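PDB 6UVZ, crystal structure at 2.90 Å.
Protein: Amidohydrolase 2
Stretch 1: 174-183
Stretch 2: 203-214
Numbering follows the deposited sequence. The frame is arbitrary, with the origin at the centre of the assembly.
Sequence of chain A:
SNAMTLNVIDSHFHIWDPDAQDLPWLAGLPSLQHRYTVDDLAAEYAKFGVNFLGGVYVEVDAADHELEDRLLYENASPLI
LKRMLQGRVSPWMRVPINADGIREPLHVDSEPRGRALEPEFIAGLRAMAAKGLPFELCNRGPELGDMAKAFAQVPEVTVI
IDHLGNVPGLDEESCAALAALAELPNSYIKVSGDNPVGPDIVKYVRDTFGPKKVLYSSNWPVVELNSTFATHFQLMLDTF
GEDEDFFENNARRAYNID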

# COMPACT_ATOMS: atom_id res chain seq x y z
N SER A 174 -11.93 10.98 -12.29
CA SER A 174 -10.94 10.57 -11.29
C SER A 174 -10.76 11.64 -10.22
O SER A 174 -10.64 11.32 -9.03
CB SER A 174 -9.61 10.25 -11.97
OG SER A 174 -9.74 9.15 -12.85
N CYS A 175 -10.74 12.91 -10.62
CA CYS A 175 -10.62 13.99 -9.65
C CYS A 175 -11.83 14.05 -8.72
O CYS A 175 -11.70 14.43 -7.55
CB CYS A 175 -10.43 15.33 -10.36
SG CYS A 175 -8.82 15.53 -11.17
N ALA A 176 -13.01 13.68 -9.23
CA ALA A 176 -14.20 13.67 -8.38
C ALA A 176 -14.17 12.50 -7.41
O ALA A 176 -14.64 12.62 -6.27
CB ALA A 176 -15.46 13.62 -9.25
N ALA A 177 -13.62 11.36 -7.83
CA ALA A 177 -13.54 10.20 -6.94
C ALA A 177 -12.47 10.41 -5.87
O ALA A 177 -12.69 10.06 -4.70
CB ALA A 177 -13.26 8.94 -7.75
N LEU A 178 -11.32 10.96 -6.25
CA LEU A 178 -10.26 11.22 -5.28
C LEU A 178 -10.68 12.28 -4.27
O LEU A 178 -10.19 12.27 -3.13
CB LEU A 178 -8.98 11.64 -5.99
CG LEU A 178 -8.24 10.55 -6.77
CD1 LEU A 178 -7.08 11.14 -7.56
CD2 LEU A 178 -7.74 9.47 -5.82
N ALA A 179 -11.56 13.19 -4.65
CA ALA A 179 -12.05 14.20 -3.72
C ALA A 179 -13.05 13.63 -2.73
O ALA A 179 -13.11 14.08 -1.58
CB ALA A 179 -12.66 15.38 -4.48
N ALA A 180 -13.85 12.64 -3.16
CA ALA A 180 -14.81 12.03 -2.25
C ALA A 180 -14.11 11.16 -1.20
O ALA A 180 -14.51 11.14 -0.04
CB ALA A 180 -15.82 11.20 -3.03
N LEU A 181 -13.06 10.45 -1.61
CA LEU A 181 -12.31 9.62 -0.66
C LEU A 181 -11.58 10.48 0.36
O LEU A 181 -11.46 10.09 1.53
CB LEU A 181 -11.34 8.72 -1.41
CG LEU A 181 -11.96 7.59 -2.23
CD1 LEU A 181 -10.90 6.89 -3.06
CD2 LEU A 181 -12.67 6.60 -1.32
N ALA A 182 -11.08 11.64 -0.06
CA ALA A 182 -10.37 12.53 0.86
C ALA A 182 -11.29 13.09 1.93
O ALA A 182 -10.80 13.61 2.94
CB ALA A 182 -9.71 13.67 0.09
N GLU A 183 -12.61 12.99 1.75
CA GLU A 183 -13.56 13.47 2.75
C GLU A 183 -13.81 12.45 3.85
O GLU A 183 -14.40 12.80 4.87
CB GLU A 183 -14.88 13.85 2.07
CG GLU A 183 -15.66 14.94 2.78
CD GLU A 183 -15.03 16.31 2.63
OE1 GLU A 183 -14.09 16.46 1.82
OE2 GLU A 183 -15.47 17.24 3.33
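Stretch 2, residues 203-214: KYVRDTFGPKKV

Stretch 2 opens as the last turns of a helix, 203-209, which lies alongside the helix of stretch 1 with its N-to-C direction running broadly the same way. The axes cross at -36° and come no closer than 9.5 Å. The backbones converge toward their C-terminal ends: the CA atoms of C175 and Y204 are 8.5 Å apart, those of A179 and T208 6.2 Å, and those of A182 and F209 only 4.8 Å. The small side chains of A179 and A182 are compatible with this narrowing. After F209 the chain leaves helical geometry at G210, whose positive phi (94°, with psi 168°) would jam a CB against the preceding carbonyl oxygen, so glycine fits. A type I turn from G210 to K213 follows, and V214 enters a strand.

Two hydrogen bonds tie the stretches together, each from a side chain of stretch 2 to a backbone carbonyl of stretch 1. Y204 OH donates to C175 O at 2.9 Å, although that oxygen also accepts from A179 N at 3.2 Å within its own helix. A tyrosine is long enough to span the wider end of the interface, and its hydroxyl gives the aromatic ring a polar tip. Near the other end, K213 NZ donates to A182 O at 2.8 Å. The flexible lysine, with chi3 at 70° (p), carries its ammonium group back from the turn to that carbonyl.

The aromatic rings provide the second kind of contact. C175 SG lies over one face of the Y204 ring, 4.4 Å from its centroid and 20° off the normal, a sulfur-aromatic contact for which the polarizable thiol is well suited. A182 CB sits over a face of the F209 ring, 3.8 Å from the centroid and 14° off the normal; the compact methyl makes a CH-pi contact while letting the backbone come near, with A182 CA 3.6 Å from F209 CE1.

Apolar side-chain contacts add to these. L178, pointing toward stretch 2, bridges both rings: its CB is 4.3 Å from Y204 CE1, near the ring plane at the edge, and its CD2 is 4.3 Å from F209 CE2. L181 adds a contact from CB to F209 CZ at 4.2 Å. Leucine suits the buried L178 and L181 because its branched hydrocarbon chain packs against aromatic carbon without leaving a polar group unpaired, and the buried F209 offers a broad, wholly apolar ring. The CA-to-CB bond of F209 points sideways, but the end of its side chain comes nearer to stretch 1.

T208 also points toward stretch 1, yet its OG1 bonds to Y204 O at 2.9 Å, satisfying the hydroxyl within its own helix. T208 O approaches A182 CB to 3.3 Å.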

# COMPACT_ATOMS: atom_id res chain seq x y z
N LYS A 203 0.69 16.72 -6.76
CA LYS A 203 0.29 18.02 -6.23
C LYS A 203 -1.20 18.05 -5.91
O LYS A 203 -1.60 18.60 -4.87
CB LYS A 203 0.65 19.12 -7.23
CG LYS A 203 2.14 19.39 -7.35
CD LYS A 203 2.45 20.38 -8.45
CE LYS A 203 3.94 20.60 -8.61
NZ LYS A 203 4.27 21.54 -9.71
N TYR A 204 -2.03 17.48 -6.77
CA TYR A 204 -3.47 17.45 -6.51
C TYR A 204 -3.81 16.54 -5.33
O TYR A 204 -4.75 16.83 -4.59
CB TYR A 204 -4.23 17.01 -7.76
CG TYR A 204 -5.72 16.91 -7.56
CD1 TYR A 204 -6.34 15.68 -7.35
CD2 TYR A 204 -6.52 18.05 -7.57
CE1 TYR A 204 -7.70 15.59 -7.16
CE2 TYR A 204 -7.89 17.96 -7.38
CZ TYR A 204 -8.47 16.73 -7.18
OH TYR A 204 -9.83 16.64 -6.99
N VAL A 205 -3.06 15.45 -5.16
CA VAL A 205 -3.34 14.53 -4.07
C VAL A 205 -3.02 15.18 -2.72
O VAL A 205 -3.78 15.03 -1.75
CB VAL A 205 -2.55 13.22 -4.26
CG1 VAL A 205 -2.48 12.43 -2.97
CG2 VAL A 205 -3.19 12.38 -5.36
N ARG A 206 -1.92 15.92 -2.64
CA ARG A 206 -1.53 16.54 -1.38
C ARG A 206 -2.53 17.61 -0.95
O ARG A 206 -2.79 17.77 0.25
CB ARG A 206 -0.13 17.14 -1.49
CG ARG A 206 0.97 16.13 -1.79
CD ARG A 206 2.27 16.83 -2.14
NE ARG A 206 2.81 17.58 -1.00
CZ ARG A 206 3.77 18.49 -1.10
NH1 ARG A 206 4.30 18.78 -2.29
NH2 ARG A 206 4.21 19.12 -0.02
N ASP A 207 -3.10 18.34 -1.91
CA ASP A 207 -4.01 19.42 -1.56
C ASP A 207 -5.35 18.89 -1.07
O ASP A 207 -5.87 19.34 -0.04
CB ASP A 207 -4.21 20.35 -2.77
CG ASP A 207 -3.01 21.23 -3.04
OD1 ASP A 207 -2.01 21.12 -2.29
OD2 ASP A 207 -3.06 22.03 -3.99
N THR A 208 -5.92 17.92 -1.78
CA THR A 208 -7.25 17.43 -1.43
C THR A 208 -7.21 16.50 -0.22
O THR A 208 -8.11 16.54 0.63
CB THR A 208 -7.89 16.72 -2.62
OG1 THR A 208 -7.00 15.71 -3.11
CG2 THR A 208 -8.19 17.71 -3.73
N PHE A 209 -6.18 15.66 -0.11
CA PHE A 209 -6.10 14.73 1.02
C PHE A 209 -5.54 15.40 2.26
O PHE A 209 -5.97 15.09 3.38
CB PHE A 209 -5.26 13.51 0.64
CG PHE A 209 -6.03 12.42 -0.05
CD1 PHE A 209 -6.76 11.50 0.69
CD2 PHE A 209 -6.03 12.32 -1.43
CE1 PHE A 209 -7.48 10.50 0.06
CE2 PHE A 209 -6.74 11.32 -2.06
CZ PHE A 209 -7.47 10.40 -1.32
N GLY A 210 -4.59 16.32 2.10
CA GLY A 210 -3.99 16.99 3.22
C GLY A 210 -2.71 16.31 3.67
O GLY A 210 -2.40 15.19 3.26
N PRO A 211 -1.94 16.99 4.53
CA PRO A 211 -0.66 16.43 4.98
C PRO A 211 -0.78 15.34 6.03
O PRO A 211 0.24 14.74 6.40
CB PRO A 211 0.05 17.66 5.56
CG PRO A 211 -1.06 18.51 6.07
CD PRO A 211 -2.21 18.31 5.11
N LYS A 212 -1.99 15.06 6.52
CA LYS A 212 -2.19 14.07 7.57
C LYS A 212 -2.65 12.71 7.05
O LYS A 212 -2.70 11.75 7.83
CB LYS A 212 -3.20 14.58 8.60
CG LYS A 212 -2.72 15.76 9.42
CD LYS A 212 -1.53 15.39 10.27
CE LYS A 212 -1.05 16.56 11.11
NZ LYS A 212 0.11 16.20 11.96
N LYS A 213 -2.98 12.60 5.77
CA LYS A 213 -3.53 11.38 5.20
C LYS A 213 -2.78 10.99 3.93
O LYS A 213 -3.37 10.51 2.96
CB LYS A 213 -5.02 11.53 4.94
CG LYS A 213 -5.84 11.75 6.20
CD LYS A 213 -7.16 12.46 5.93
CE LYS A 213 -8.14 11.58 5.19
NZ LYS A 213 -9.45 12.25 4.98
N VAL A 214 -1.46 11.19 3.93
CA VAL A 214 -0.60 10.83 2.81
C VAL A 214 0.56 10.01 3.36
O VAL A 214 1.26 10.46 4.28
CB VAL A 214 -0.09 12.06 2.05
CG1 VAL A 214 0.93 11.66 1.00
CG2 VAL A 214 -1.24 12.81 1.40